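Local coordinates for regulator of nonsense transcripts 2 (Homo sapiens, PDB 4CEK), which acts in nonsense-mediated mRNA decay, here represented by the second of its three MIF4G domains, an all-helical module, at residues 135-146 with 175-183; 87-98 with 153-163. One frame throughout, in Å; residues are numbered along the deposited sequence.

Contact 1: residues 135-146 with 175-183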
loop_
_atom_site.group_PDB
_atom_site.type_symbol
_atom_site.label_atom_id
_atom_site.label_comp_id
_atom_site.label_asym_id
_atom_site.label_seq_id
_atom_site.Cartn_x
_atom_site.Cartn_y
_atom_site.Cartn_z
ATOM N N ASP A 135 -8.699 -12.625 -6.814
ATOM C CA ASP A 135 -9.685 -13.322 -5.971
ATOM C C ASP A 135 -9.474 -14.852 -5.981
ATOM O O ASP A 135 -9.573 -15.500 -4.944
ATOM C CB ASP A 135 -11.119 -12.960 -6.397
ATOM C CG ASP A 135 -11.519 -11.498 -6.016
ATOM O OD1 ASP A 135 -10.719 -10.811 -5.351
ATOM O OD2 ASP A 135 -12.639 -11.036 -6.370
ATOM N N LYS A 136 -9.154 -15.424 -7.138
ATOM C CA LYS A 136 -8.825 -16.861 -7.222
ATOM C C LYS A 136 -7.625 -17.214 -6.359
ATOM O O LYS A 136 -7.624 -18.231 -5.650
ATOM C CB LYS A 136 -8.555 -17.298 -8.671
ATOM C CG LYS A 136 -9.815 -17.670 -9.439
ATOM C CD LYS A 136 -9.570 -17.805 -10.947
ATOM C CE LYS A 136 -10.865 -18.066 -11.721
ATOM N NZ LYS A 136 -11.010 -17.187 -12.920
ATOM N N ALA A 137 -6.602 -16.373 -6.435
ATOM C CA ALA A 137 -5.381 -16.558 -5.654
ATOM C C ALA A 137 -5.687 -16.611 -4.153
ATOM O O ALA A 137 -5.109 -17.423 -3.410
ATOM C CB ALA A 137 -4.383 -15.446 -5.972
ATOM N N ALA A 138 -6.599 -15.747 -3.720
ATOM C CA ALA A 138 -7.068 -15.736 -2.353
ATOM C C ALA A 138 -7.783 -17.045 -1.974
ATOM O O ALA A 138 -7.585 -17.559 -0.873
ATOM C CB ALA A 138 -7.993 -14.552 -2.119
ATOM N N MET A 139 -8.628 -17.574 -2.853
ATOM C CA MET A 139 -9.343 -18.825 -2.543
ATOM C C MET A 139 -8.345 -19.971 -2.474
ATOM O O MET A 139 -8.361 -20.771 -1.537
ATOM C CB MET A 139 -10.456 -19.091 -3.552
ATOM C CG MET A 139 -11.694 -18.227 -3.323
ATOM S SD MET A 139 -13.037 -18.304 -4.556
ATOM C CE MET A 139 -12.275 -17.603 -6.012
ATOM N N ASP A 140 -7.433 -20.005 -3.436
ATOM C CA ASP A 140 -6.397 -21.029 -3.491
ATOM C C ASP A 140 -5.542 -21.040 -2.218
ATOM O O ASP A 140 -5.274 -22.094 -1.641
ATOM C CB ASP A 140 -5.529 -20.813 -4.750
ATOM C CG ASP A 140 -4.491 -21.890 -4.957
ATOM O OD1 ASP A 140 -4.616 -22.969 -4.335
ATOM O OD2 ASP A 140 -3.542 -21.672 -5.760
ATOM N N PHE A 141 -5.104 -19.866 -1.783
ATOM C CA PHE A 141 -4.249 -19.765 -0.599
ATOM C C PHE A 141 -5.023 -20.171 0.657
ATOM O O PHE A 141 -4.540 -20.914 1.501
ATOM C CB PHE A 141 -3.722 -18.332 -0.438
ATOM C CG PHE A 141 -2.731 -18.200 0.650
ATOM C CD1 PHE A 141 -3.150 -17.974 1.934
ATOM C CD2 PHE A 141 -1.384 -18.401 0.407
ATOM C CE1 PHE A 141 -2.234 -17.906 2.982
ATOM C CE2 PHE A 141 -0.463 -18.342 1.446
ATOM C CZ PHE A 141 -0.899 -18.080 2.741
ATOM N N CYS A 142 -6.237 -19.668 0.761
ATOM C CA CYS A 142 -7.062 -19.861 1.941
ATOM C C CYS A 142 -7.450 -21.348 2.165
ATOM O O CYS A 142 -7.732 -21.762 3.286
ATOM C CB CYS A 142 -8.309 -18.983 1.813
ATOM S SG CYS A 142 -9.064 -18.521 3.369
ATOM N N MET A 143 -7.428 -22.141 1.098
ATOM C CA MET A 143 -7.922 -23.507 1.129
ATOM C C MET A 143 -6.855 -24.588 1.088
ATOM O O MET A 143 -7.122 -25.698 1.531
ATOM C CB MET A 143 -8.853 -23.736 -0.052
ATOM C CG MET A 143 -10.235 -23.149 0.155
ATOM S SD MET A 143 -11.480 -24.354 -0.291
ATOM C CE MET A 143 -11.070 -25.752 0.770
ATOM N N ASN A 144 -5.675 -24.292 0.540
ATOM C CA ASN A 144 -4.629 -25.309 0.387
ATOM C C ASN A 144 -3.303 -24.997 1.063
ATOM O O ASN A 144 -2.409 -25.864 1.111
ATOM C CB ASN A 144 -4.384 -25.553 -1.102
ATOM C CG ASN A 144 -5.677 -25.636 -1.886
ATOM O OD1 ASN A 144 -6.661 -26.184 -1.406
ATOM N ND2 ASN A 144 -5.689 -25.073 -3.078
ATOM N N MET A 145 -3.149 -23.778 1.580
ATOM C CA MET A 145 -1.803 -23.294 1.951
ATOM C C MET A 145 -1.726 -22.548 3.261
ATOM O O MET A 145 -0.639 -22.203 3.686
ATOM C CB MET A 145 -1.239 -22.371 0.867
ATOM C CG MET A 145 -1.489 -22.841 -0.548
ATOM S SD MET A 145 -0.916 -21.655 -1.759
ATOM C CE MET A 145 0.814 -21.715 -1.390
ATOM N N ASN A 146 -2.857 -22.297 3.895
ATOM C CA ASN A 146 -2.868 -21.533 5.119
ATOM C C ASN A 146 -2.085 -22.221 6.261
ATOM O O ASN A 146 -2.364 -23.341 6.666
ATOM C CB ASN A 146 -4.299 -21.240 5.537
ATOM C CG ASN A 146 -4.368 -20.159 6.572
ATOM O OD1 ASN A 146 -3.353 -19.532 6.870
ATOM N ND2 ASN A 146 -5.555 -19.923 7.125
ATOM N N LEU A 175 -6.053 -8.631 -2.325
ATOM C CA LEU A 175 -5.699 -9.910 -1.706
ATOM C C LEU A 175 -5.717 -9.772 -0.187
ATOM O O LEU A 175 -6.481 -10.456 0.490
ATOM C CB LEU A 175 -4.298 -10.363 -2.164
ATOM C CG LEU A 175 -3.871 -11.799 -1.801
ATOM C CD1 LEU A 175 -4.899 -12.829 -2.292
ATOM C CD2 LEU A 175 -2.514 -12.067 -2.412
ATOM N N VAL A 176 -4.917 -8.820 0.327
ATOM C CA VAL A 176 -4.765 -8.629 1.754
ATOM C C VAL A 176 -6.115 -8.363 2.403
ATOM O O VAL A 176 -6.437 -8.963 3.415
ATOM C CB VAL A 176 -3.772 -7.504 2.070
ATOM C CG1 VAL A 176 -3.877 -7.111 3.539
ATOM C CG2 VAL A 176 -2.348 -7.932 1.697
ATOM N N ALA A 177 -6.924 -7.499 1.805
ATOM C CA ALA A 177 -8.199 -7.137 2.415
ATOM C C ALA A 177 -9.205 -8.283 2.319
ATOM O O ALA A 177 -10.142 -8.384 3.119
ATOM C CB ALA A 177 -8.757 -5.892 1.762
ATOM N N THR A 178 -9.037 -9.118 1.310
ATOM C CA THR A 178 -9.933 -10.256 1.104
ATOM C C THR A 178 -9.624 -11.393 2.114
ATOM O O THR A 178 -10.518 -12.063 2.597
ATOM C CB THR A 178 -9.831 -10.776 -0.342
ATOM O OG1 THR A 178 -10.228 -9.738 -1.255
ATOM C CG2 THR A 178 -10.727 -11.967 -0.529
ATOM N N LEU A 179 -8.349 -11.572 2.428
ATOM C CA LEU A 179 -7.912 -12.509 3.428
ATOM C C LEU A 179 -8.202 -12.070 4.869
ATOM O O LEU A 179 -8.375 -12.904 5.750
ATOM C CB LEU A 179 -6.409 -12.773 3.250
ATOM C CG LEU A 179 -6.070 -13.501 1.941
ATOM C CD1 LEU A 179 -4.566 -13.711 1.788
ATOM C CD2 LEU A 179 -6.808 -14.828 1.910
ATOM N N HIS A 180 -8.281 -10.772 5.107
ATOM C CA HIS A 180 -8.255 -10.232 6.475
ATOM C C HIS A 180 -9.315 -10.764 7.410
ATOM O O HIS A 180 -9.037 -11.008 8.590
ATOM C CB HIS A 180 -8.333 -8.707 6.413
ATOM C CG HIS A 180 -8.445 -8.039 7.754
ATOM N ND1 HIS A 180 -7.415 -7.972 8.619
ATOM C CD2 HIS A 180 -9.515 -7.395 8.362
ATOM C CE1 HIS A 180 -7.798 -7.302 9.716
ATOM N NE2 HIS A 180 -9.086 -6.951 9.560
ATOM N N PRO A 181 -10.552 -10.939 6.917
ATOM C CA PRO A 181 -11.601 -11.415 7.817
ATOM C C PRO A 181 -11.413 -12.847 8.360
ATOM O O PRO A 181 -12.099 -13.211 9.312
ATOM C CB PRO A 181 -12.868 -11.323 6.942
ATOM C CG PRO A 181 -12.545 -10.232 5.961
ATOM C CD PRO A 181 -11.117 -10.546 5.611
ATOM N N CYS A 182 -10.504 -13.637 7.795
ATOM C CA CYS A 182 -10.247 -14.960 8.314
ATOM C C CYS A 182 -8.767 -15.327 8.498
ATOM O O CYS A 182 -8.448 -16.469 8.766
ATOM C CB CYS A 182 -10.929 -15.966 7.413
ATOM S SG CYS A 182 -10.082 -16.140 5.858
ATOM N N MET A 183 -7.876 -14.354 8.344
ATOM C CA MET A 183 -6.476 -14.420 8.799
ATOM C C MET A 183 -5.952 -12.966 8.824
ATOM O O MET A 183 -5.120 -12.535 8.014
ATOM C CB MET A 183 -5.611 -15.281 7.886
ATOM C CG MET A 183 -5.601 -14.867 6.430
ATOM S SD MET A 183 -4.517 -15.904 5.445
ATOM C CE MET A 183 -5.657 -17.307 5.335
#

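Contact 2: residues 87-98 with 153-163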
loop_
_atom_site.group_PDB
_atom_site.type_symbol
_atom_site.label_atom_id
_atom_site.label_comp_id
_atom_site.label_asym_id
_atom_site.label_seq_id
_atom_site.Cartn_x
_atom_site.Cartn_y
_atom_site.Cartn_z
ATOM N N GLY A 87 15.366 -1.759 -4.962
ATOM C CA GLY A 87 14.493 -1.360 -3.867
ATOM C C GLY A 87 15.258 -0.652 -2.757
ATOM O O GLY A 87 16.273 0.006 -3.016
ATOM N N ASP A 88 14.757 -0.792 -1.522
ATOM C CA ASP A 88 15.423 -0.261 -0.313
ATOM C C ASP A 88 16.086 -1.371 0.507
ATOM O O ASP A 88 15.975 -2.565 0.181
ATOM C CB ASP A 88 14.443 0.544 0.566
ATOM C CG ASP A 88 13.048 -0.092 0.666
ATOM O OD1 ASP A 88 12.923 -1.326 0.681
ATOM O OD2 ASP A 88 12.057 0.665 0.723
ATOM N N GLU A 89 16.796 -0.956 1.556
ATOM C CA GLU A 89 17.389 -1.873 2.539
ATOM C C GLU A 89 16.337 -2.837 3.110
ATOM O O GLU A 89 16.623 -4.007 3.302
ATOM C CB GLU A 89 18.029 -1.088 3.693
ATOM C CG GLU A 89 19.261 -0.268 3.324
ATOM C CD GLU A 89 18.980 1.213 3.058
ATOM O OE1 GLU A 89 18.049 1.548 2.280
ATOM O OE2 GLU A 89 19.723 2.050 3.620
ATOM N N ALA A 90 15.121 -2.338 3.342
ATOM C CA ALA A 90 14.028 -3.125 3.937
ATOM C C ALA A 90 13.647 -4.322 3.055
ATOM O O ALA A 90 13.522 -5.439 3.543
ATOM C CB ALA A 90 12.807 -2.243 4.189
ATOM N N GLU A 91 13.488 -4.075 1.759
ATOM C CA GLU A 91 13.215 -5.129 0.775
ATOM C C GLU A 91 14.377 -6.087 0.567
ATOM O O GLU A 91 14.144 -7.259 0.323
ATOM C CB GLU A 91 12.813 -4.523 -0.574
ATOM C CG GLU A 91 11.420 -3.917 -0.545
ATOM C CD GLU A 91 11.193 -2.891 -1.635
ATOM O OE1 GLU A 91 11.568 -3.134 -2.811
ATOM O OE2 GLU A 91 10.638 -1.835 -1.286
ATOM N N ASP A 92 15.615 -5.591 0.628
ATOM C CA ASP A 92 16.776 -6.468 0.514
ATOM C C ASP A 92 16.843 -7.452 1.690
ATOM O O ASP A 92 17.014 -8.657 1.496
ATOM C CB ASP A 92 18.081 -5.661 0.465
ATOM C CG ASP A 92 19.322 -6.559 0.264
ATOM O OD1 ASP A 92 19.603 -6.988 -0.887
ATOM O OD2 ASP A 92 20.002 -6.845 1.272
ATOM N N LEU A 93 16.742 -6.908 2.898
ATOM C CA LEU A 93 16.695 -7.696 4.124
ATOM C C LEU A 93 15.542 -8.701 4.105
ATOM O O LEU A 93 15.747 -9.873 4.383
ATOM C CB LEU A 93 16.565 -6.763 5.332
ATOM C CG LEU A 93 16.361 -7.382 6.711
ATOM C CD1 LEU A 93 17.350 -8.522 6.994
ATOM C CD2 LEU A 93 16.476 -6.265 7.747
ATOM N N THR A 94 14.336 -8.242 3.764
ATOM C CA THR A 94 13.197 -9.153 3.612
ATOM C C THR A 94 13.441 -10.265 2.568
ATOM O O THR A 94 13.080 -11.426 2.808
ATOM C CB THR A 94 11.897 -8.396 3.281
ATOM O OG1 THR A 94 11.659 -7.423 4.296
ATOM C CG2 THR A 94 10.688 -9.357 3.202
ATOM N N LYS A 95 14.042 -9.909 1.427
ATOM C CA LYS A 95 14.299 -10.870 0.344
ATOM C C LYS A 95 15.272 -11.971 0.780
ATOM O O LYS A 95 15.115 -13.138 0.385
ATOM C CB LYS A 95 14.856 -10.168 -0.902
ATOM C CG LYS A 95 15.010 -11.094 -2.100
ATOM C CD LYS A 95 15.461 -10.348 -3.349
ATOM C CE LYS A 95 15.609 -11.301 -4.536
ATOM N NZ LYS A 95 16.116 -10.623 -5.768
ATOM N N LYS A 96 16.275 -11.597 1.578
ATOM C CA LYS A 96 17.250 -12.563 2.090
ATOM C C LYS A 96 16.645 -13.500 3.141
ATOM O O LYS A 96 17.034 -14.668 3.218
ATOM C CB LYS A 96 18.505 -11.844 2.612
ATOM C CG LYS A 96 19.556 -11.659 1.518
ATOM C CD LYS A 96 20.149 -10.264 1.451
ATOM C CE LYS A 96 21.047 -10.114 0.229
ATOM N NZ LYS A 96 20.345 -10.401 -1.058
ATOM N N LEU A 97 15.699 -12.998 3.936
ATOM C CA LEU A 97 14.976 -13.848 4.888
ATOM C C LEU A 97 14.162 -14.916 4.126
ATOM O O LEU A 97 14.164 -16.084 4.513
ATOM C CB LEU A 97 14.085 -13.020 5.840
ATOM C CG LEU A 97 14.813 -12.054 6.803
ATOM C CD1 LEU A 97 13.871 -11.254 7.712
ATOM C CD2 LEU A 97 15.840 -12.811 7.637
ATOM N N LEU A 98 13.494 -14.514 3.039
ATOM C CA LEU A 98 12.747 -15.444 2.172
ATOM C C LEU A 98 13.656 -16.516 1.579
ATOM O O LEU A 98 13.326 -17.699 1.618
ATOM C CB LEU A 98 12.050 -14.707 1.016
ATOM C CG LEU A 98 10.599 -14.244 1.120
ATOM C CD1 LEU A 98 10.137 -13.752 -0.244
ATOM C CD2 LEU A 98 9.666 -15.340 1.597
ATOM N N LYS A 153 5.506 -16.013 4.721
ATOM C CA LYS A 153 6.071 -15.972 3.385
ATOM C C LYS A 153 5.207 -15.117 2.462
ATOM O O LYS A 153 5.748 -14.396 1.652
ATOM C CB LYS A 153 6.250 -17.382 2.824
ATOM C CG LYS A 153 7.653 -17.946 3.020
ATOM C CD LYS A 153 7.729 -19.468 2.845
ATOM C CE LYS A 153 8.784 -19.894 1.808
ATOM N NZ LYS A 153 10.218 -19.587 2.139
ATOM N N LEU A 154 3.887 -15.202 2.570
ATOM C CA LEU A 154 3.005 -14.389 1.736
ATOM C C LEU A 154 3.294 -12.906 1.987
ATOM O O LEU A 154 3.663 -12.185 1.078
ATOM C CB LEU A 154 1.533 -14.658 2.038
ATOM C CG LEU A 154 0.536 -13.792 1.261
ATOM C CD1 LEU A 154 0.853 -13.755 -0.234
ATOM C CD2 LEU A 154 -0.920 -14.158 1.537
ATOM N N VAL A 155 3.174 -12.486 3.244
ATOM C CA VAL A 155 3.428 -11.107 3.670
ATOM C C VAL A 155 4.741 -10.599 3.077
ATOM O O VAL A 155 4.801 -9.508 2.514
ATOM C CB VAL A 155 3.445 -11.006 5.206
ATOM C CG1 VAL A 155 4.137 -9.732 5.644
ATOM C CG2 VAL A 155 2.045 -11.075 5.781
ATOM N N ARG A 156 5.772 -11.416 3.138
ATOM C CA ARG A 156 7.077 -10.988 2.686
ATOM C C ARG A 156 7.165 -10.893 1.168
ATOM O O ARG A 156 7.856 -10.022 0.628
ATOM C CB ARG A 156 8.158 -11.918 3.237
ATOM C CG ARG A 156 8.324 -11.813 4.745
ATOM C CD ARG A 156 9.293 -12.866 5.279
ATOM N NE ARG A 156 9.121 -13.083 6.712
ATOM C CZ ARG A 156 9.970 -13.753 7.500
ATOM N NH1 ARG A 156 11.081 -14.293 7.025
ATOM N NH2 ARG A 156 9.703 -13.880 8.786
ATOM N N ALA A 157 6.461 -11.772 0.468
ATOM C CA ALA A 157 6.403 -11.687 -0.998
ATOM C C ALA A 157 5.581 -10.488 -1.442
ATOM O O ALA A 157 5.929 -9.841 -2.416
ATOM C CB ALA A 157 5.853 -12.964 -1.624
ATOM N N LEU A 158 4.491 -10.193 -0.751
ATOM C CA LEU A 158 3.731 -8.971 -1.023
ATOM C C LEU A 158 4.600 -7.711 -0.809
ATOM O O LEU A 158 4.561 -6.802 -1.614
ATOM C CB LEU A 158 2.489 -8.920 -0.156
ATOM C CG LEU A 158 1.518 -10.076 -0.359
ATOM C CD1 LEU A 158 0.260 -9.855 0.453
ATOM C CD2 LEU A 158 1.180 -10.181 -1.839
ATOM N N PHE A 159 5.441 -7.698 0.229
ATOM C CA PHE A 159 6.189 -6.494 0.601
ATOM C C PHE A 159 7.318 -6.195 -0.391
ATOM O O PHE A 159 7.662 -5.024 -0.617
ATOM C CB PHE A 159 6.747 -6.635 2.024
ATOM C CG PHE A 159 7.604 -5.478 2.468
ATOM C CD1 PHE A 159 7.022 -4.315 2.972
ATOM C CD2 PHE A 159 8.986 -5.552 2.400
ATOM C CE1 PHE A 159 7.803 -3.251 3.403
ATOM C CE2 PHE A 159 9.773 -4.498 2.829
ATOM C CZ PHE A 159 9.182 -3.335 3.344
ATOM N N ILE A 160 7.908 -7.233 -0.981
ATOM C CA ILE A 160 8.976 -7.002 -1.959
ATOM C C ILE A 160 8.456 -6.869 -3.389
ATOM O O ILE A 160 9.229 -7.085 -4.301
ATOM C CB ILE A 160 10.136 -8.047 -1.924
ATOM C CG1 ILE A 160 9.639 -9.454 -2.239
ATOM C CG2 ILE A 160 10.862 -8.023 -0.583
ATOM C CD1 ILE A 160 10.737 -10.497 -2.209
ATOM N N VAL A 161 7.186 -6.514 -3.601
ATOM C CA VAL A 161 6.753 -6.052 -4.937
ATOM C C VAL A 161 7.842 -5.171 -5.553
ATOM O O VAL A 161 8.317 -4.247 -4.907
ATOM C CB VAL A 161 5.485 -5.159 -4.961
ATOM C CG1 VAL A 161 4.311 -5.885 -5.556
ATOM C CG2 VAL A 161 5.147 -4.570 -3.603
ATOM N N PRO A 162 8.248 -5.455 -6.794
ATOM C CA PRO A 162 9.217 -4.543 -7.434
ATOM C C PRO A 162 8.623 -3.154 -7.813
ATOM O O PRO A 162 7.440 -3.050 -8.177
ATOM C CB PRO A 162 9.642 -5.317 -8.672
ATOM C CG PRO A 162 8.479 -6.202 -8.983
ATOM C CD PRO A 162 7.882 -6.588 -7.663
ATOM N N ARG A 163 9.445 -2.103 -7.722
ATOM C CA ARG A 163 9.013 -0.727 -8.077
ATOM C C ARG A 163 8.518 -0.585 -9.523
ATOM O O ARG A 163 7.714 0.290 -9.826
ATOM C CB ARG A 163 10.140 0.296 -7.823
ATOM C CG ARG A 163 11.326 0.225 -8.790
ATOM C CD ARG A 163 12.368 1.315 -8.524
ATOM N NE ARG A 163 13.671 0.950 -9.091
ATOM C CZ ARG A 163 14.711 0.471 -8.402
ATOM N NH1 ARG A 163 14.662 0.298 -7.079
ATOM N NH2 ARG A 163 15.832 0.168 -9.044
#

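Contact 1: residues 135-146 with 175-183
With CG set between its backbone N and carbonyl carbon (chi1 56°) and the chain bent at its last torsion, Met183 brings both sulfur and methyl against Phe141, whose own CG stands anti to the backbone N. The result is a Met-aromatic contact at the ring edge: Met183 SD lies 5.1 Å from the Phe141 centroid and 75° off the ring normal, and 3.9 Å from CE1 of Phe141. Met183 CE continues past the ring to the side-chain amide of Asn146, coming within 3.2 Å of Asn146 ND2. Asn146 OD1 accepts from Arg151, and Asn146 ND2 makes a weak bond to Ala30 O. The two helical segments, 135-144 and 175-179, cross at -46° with axes 9.6 Å apart, one of the helix-on-helix packings from which the MIF4G alpha-solenoid is built. The CA atoms of Ala138 and Leu175 are the nearest pair across the helices, consistent with the small side chain of Ala138 allowing the approach. Ala138 CB receives CD1 of Leu175 at 3.5 Å, while CG2 of Thr178 and CD2 of Leu179 touch the same CB more loosely. Nearer the loop, Cys142 and Cys182 touch SG to SG at 3.6 Å, well beyond disulfide length. Asp135 forms a salt bridge with Arg174.

Contact 2: residues 87-98 with 153-163
Helical segments 89-98 and 153-159 run roughly antiparallel, their axes 143° apart in direction and 9.7 Å apart at closest approach, with Glu91 facing Ile160, Thr94 facing Arg156 and Leu98 facing Lys153. In Thr94 a chi1 of -56° puts CG2 anti to the backbone N and OG1 beside it: methyl CG2 rests on the aliphatic root of Arg156, 3.6 Å from Arg156 CB, whereas OG1 lies obliquely beside the Phe159 ring. Thr94 OG1 is held by its own helix, donating to Ala90 O at 2.8 Å. Ala90 O also accepts from Thr94 N, the two donors reaching it from opposite faces of the carbonyl plane. A valine in place of Thr94 would probably lose this second grip on Ala90 O and leave a methyl where the hydroxyl met the Phe159 ring. Ala90 CB closes on the edge of that ring, and Glu91 CG comes to it obliquely, 3.8 Å from Phe159 CE2. Segment 153-163 lies in the MIF4G domain, on helix 148-159, and helix 89-99 is laid against it; Asp88 is the N-cap of helix 89-99, accepting from Glu91 N through OD1 at 3.0 Å. Arg156, extended from CG to NE, crosses Leu97 at about a right angle; Leu97 CD1 lies over one guanidinium face, and Leu97 CB is 3.5 Å from Arg156 NH1. Leu98 spreads its two methyls: CD2 meets Lys153 CG at 3.6 Å, while CD1 meets Ile160 CD1 at 3.8 Å. Ile160, just past the helix, also sets CG2 against the backbone O of Glu91. Beyond the two segments, Lys215 makes a cation-pi contact with Phe159, and Asp197, on helix 185-203, touches Ala90.

Overall arrangement
Helix 148-159 joins the two contacts, whose centres lie about 20 Å apart. It follows helix 131-144 and precedes helix 169-179 in the chain, so the segments of contacts 1 and 2 alternate along the sequence. Contact 2 uses the side of this helix bearing Arg156 and Phe159; Leu154 and Leu158 instead reach contact 1. There Leu154 CD2 packs 3.7 Å from Leu179 CD1 and also touches Phe141, while Leu158 CD1 lies 3.5 Å from Val176 CG2. Contact 1 is the more buried, whereas contact 2, with exposed Leu97 and Lys95, adds helix 89-99 along the more accessible side of the same helix.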